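Local coordinates for RE68036p (Drosophila melanogaster, PDB 1SQH), which probably acts as an acyltransferase, perhaps transferring acyl groups to glycine, though its function has not been established, at residues A[155-159]-A[160-164]. Sequence-based numbering, arbitrary orientation.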
HETATM    1  N   MSE A 155      11.053   1.190   2.106  1.00 20.03           N
HETATM    2  CA  MSE A 155      11.854   1.443   3.313  1.00 22.17           C
HETATM    3  C   MSE A 155      11.361   0.558   4.457  1.00 20.21           C
HETATM    4  O   MSE A 155      10.153   0.423   4.660  1.00 17.22           O
HETATM    5  CB  MSE A 155      11.768   2.919   3.722  1.00 25.26           C
HETATM    6  CG  MSE A 155      13.134   3.626   3.759  1.00 36.41           C
HETATM    7 SE   MSE A 155      13.800   3.795   1.946  1.00 36.54          SE
HETATM    8  CE  MSE A 155      12.079   4.223   1.167  1.00 41.51           C
ATOM      9  N   VAL A 156      12.301  -0.032   5.202  1.00 19.36           N
ATOM     10  CA  VAL A 156      11.966  -0.958   6.293  1.00 18.29           C
ATOM     11  C   VAL A 156      12.587  -0.644   7.655  1.00 17.82           C
ATOM     12  O   VAL A 156      13.766  -0.284   7.759  1.00 15.36           O
ATOM     13  CB  VAL A 156      12.357  -2.416   5.909  1.00 18.95           C
ATOM     14  CG1 VAL A 156      11.996  -3.384   7.029  1.00 17.84           C
ATOM     15  CG2 VAL A 156      11.657  -2.822   4.623  1.00 16.93           C
ATOM     16  N   LEU A 157      11.776  -0.799   8.697  1.00 16.72           N
ATOM     17  CA  LEU A 157      12.213  -0.568  10.072  1.00 18.32           C
ATOM     18  C   LEU A 157      11.669  -1.723  10.904  1.00 19.09           C
ATOM     19  O   LEU A 157      10.460  -1.990  10.884  1.00 17.37           O
ATOM     20  CB  LEU A 157      11.661   0.757  10.594  1.00 16.59           C
ATOM     21  CG  LEU A 157      12.026   1.134  12.035  1.00 17.38           C
ATOM     22  CD1 LEU A 157      13.493   1.562  12.135  1.00 13.57           C
ATOM     23  CD2 LEU A 157      11.107   2.278  12.465  1.00 16.62           C
ATOM     24  N   SER A 158      12.555  -2.414  11.621  1.00 18.65           N
ATOM     25  CA  SER A 158      12.131  -3.553  12.428  1.00 18.10           C
ATOM     26  C   SER A 158      11.080  -3.156  13.459  1.00 16.84           C
ATOM     27  O   SER A 158      10.953  -1.990  13.833  1.00 15.86           O
ATOM     28  CB  SER A 158      13.333  -4.199  13.126  1.00 16.38           C
ATOM     29  OG  SER A 158      13.827  -3.376  14.172  1.00 17.22           O
ATOM     30  N   HIS A 159      10.309  -4.132  13.906  1.00 17.72           N
ATOM     31  CA  HIS A 159       9.286  -3.860  14.889  1.00 19.49           C
ATOM     32  C   HIS A 159       9.954  -3.408  16.191  1.00 20.08           C
ATOM     33  O   HIS A 159       9.551  -2.399  16.780  1.00 20.69           O
ATOM     34  CB  HIS A 159       8.418  -5.106  15.110  1.00 19.46           C
ATOM     35  CG  HIS A 159       7.342  -4.907  16.124  1.00 20.34           C
ATOM     36  ND1 HIS A 159       7.474  -5.306  17.437  1.00 22.62           N
ATOM     37  CD2 HIS A 159       6.131  -4.309  16.033  1.00 18.48           C
ATOM     38  CE1 HIS A 159       6.390  -4.965  18.109  1.00 22.02           C
ATOM     39  NE2 HIS A 159       5.561  -4.357  17.278  1.00 22.56           N
ATOM     40  N   GLU A 160      10.981  -4.141  16.625  1.00 21.24           N
ATOM     41  CA  GLU A 160      11.706  -3.798  17.848  1.00 22.58           C
ATOM     42  C   GLU A 160      12.158  -2.339  17.798  1.00 23.17           C
ATOM     43  O   GLU A 160      11.976  -1.582  18.756  1.00 23.34           O
ATOM     44  CB  GLU A 160      12.948  -4.679  18.032  1.00 23.73           C
ATOM     45  CG  GLU A 160      12.724  -6.169  17.912  1.00 30.07           C
ATOM     46  CD  GLU A 160      12.935  -6.673  16.489  1.00 31.62           C
ATOM     47  OE1 GLU A 160      12.189  -6.229  15.590  1.00 29.83           O
ATOM     48  OE2 GLU A 160      13.855  -7.502  16.275  1.00 33.51           O
ATOM     49  N   ASP A 161      12.757  -1.939  16.681  1.00 21.78           N
ATOM     50  CA  ASP A 161      13.211  -0.564  16.565  1.00 23.16           C
ATOM     51  C   ASP A 161      12.046   0.401  16.625  1.00 22.02           C
ATOM     52  O   ASP A 161      12.113   1.407  17.328  1.00 22.87           O
ATOM     53  CB  ASP A 161      14.003  -0.350  15.275  1.00 23.57           C
ATOM     54  CG  ASP A 161      15.408  -0.909  15.367  1.00 28.62           C
ATOM     55  OD1 ASP A 161      15.919  -1.038  16.510  1.00 28.50           O
ATOM     56  OD2 ASP A 161      16.005  -1.204  14.305  1.00 29.50           O
ATOM     57  N   ALA A 162      10.977   0.093  15.895  1.00 20.44           N
ATOM     58  CA  ALA A 162       9.800   0.947  15.892  1.00 20.37           C
ATOM     59  C   ALA A 162       9.185   1.004  17.292  1.00 20.24           C
ATOM     60  O   ALA A 162       8.780   2.068  17.763  1.00 18.96           O
ATOM     61  CB  ALA A 162       8.773   0.424  14.888  1.00 20.78           C
ATOM     62  N   PHE A 163       9.139  -0.144  17.959  1.00 21.94           N
ATOM     63  CA  PHE A 163       8.563  -0.239  19.303  1.00 23.61           C
ATOM     64  C   PHE A 163       9.272   0.644  20.324  1.00 24.04           C
ATOM     65  O   PHE A 163       8.623   1.291  21.147  1.00 22.30           O
ATOM     66  CB  PHE A 163       8.599  -1.696  19.783  1.00 23.96           C
ATOM     67  CG  PHE A 163       7.877  -1.930  21.088  1.00 25.34           C
ATOM     68  CD1 PHE A 163       8.467  -1.595  22.303  1.00 25.53           C
ATOM     69  CD2 PHE A 163       6.596  -2.482  21.097  1.00 25.90           C
ATOM     70  CE1 PHE A 163       7.791  -1.809  23.507  1.00 27.42           C
ATOM     71  CE2 PHE A 163       5.915  -2.700  22.295  1.00 26.42           C
ATOM     72  CZ  PHE A 163       6.512  -2.363  23.502  1.00 27.62           C
ATOM     73  N   CYS A 164      10.603   0.657  20.261  1.00 25.42           N
ATOM     74  CA  CYS A 164      11.416   1.430  21.193  1.00 28.70           C
ATOM     75  C   CYS A 164      11.902   2.748  20.609  1.00 29.97           C
ATOM     76  O   CYS A 164      12.820   3.361  21.149  1.00 30.90           O
ATOM     77  CB  CYS A 164      12.632   0.606  21.637  1.00 29.15           C
ATOM     78  SG  CYS A 164      12.267  -1.104  22.151  1.00 31.61           S
TER
HETATM   79  O   HOH W   1      15.300  -1.966  11.810  1.00 26.03           O
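Ser158 OG accepts from the backbone N of Asp161, at 3.1 Å and an N-H...O angle of 156°. OG can do so because it sits between its own backbone N and carbonyl carbon (chi1 72°). A water links the same two residues: it accepts from Ser158 N at 2.8 Å and donates to Asp161 OD2 at 2.7 Å. Leu157 CD1 lies against Asp161 CB at 3.7 Å, and Leu157 CD2 meets Ala162 CB at 3.8 Å. With Leu157 cut back to an alanine, the methyl of Ala162 and CB of Asp161 would probably lose this apolar cover. The bond from Asp161 N to OG makes Ser158 the N-cap of the short helix 159-163, which follows strand 147-157 after this one residue. Ser158 O takes the N-H of Ala162 at 2.9 Å, giving the first turn. His159 and Phe163 point the same way, one turn apart. His159 CE1 approaches Phe163 CD2 at 3.9 Å, with the ring planes oblique at 51°. Farther out, His159 NE2 is hydrogen-bonded to Ala261 O, which ties the short helix to the end of helix 248-263. Arg262 NE hydrogen-bonds to Phe163 O, and the Arg262 side chain makes a cation-pi contact with the Phe163 ring. Backbone hydrogen bonding pairs Leu157 with Leu268 of strand 268-273.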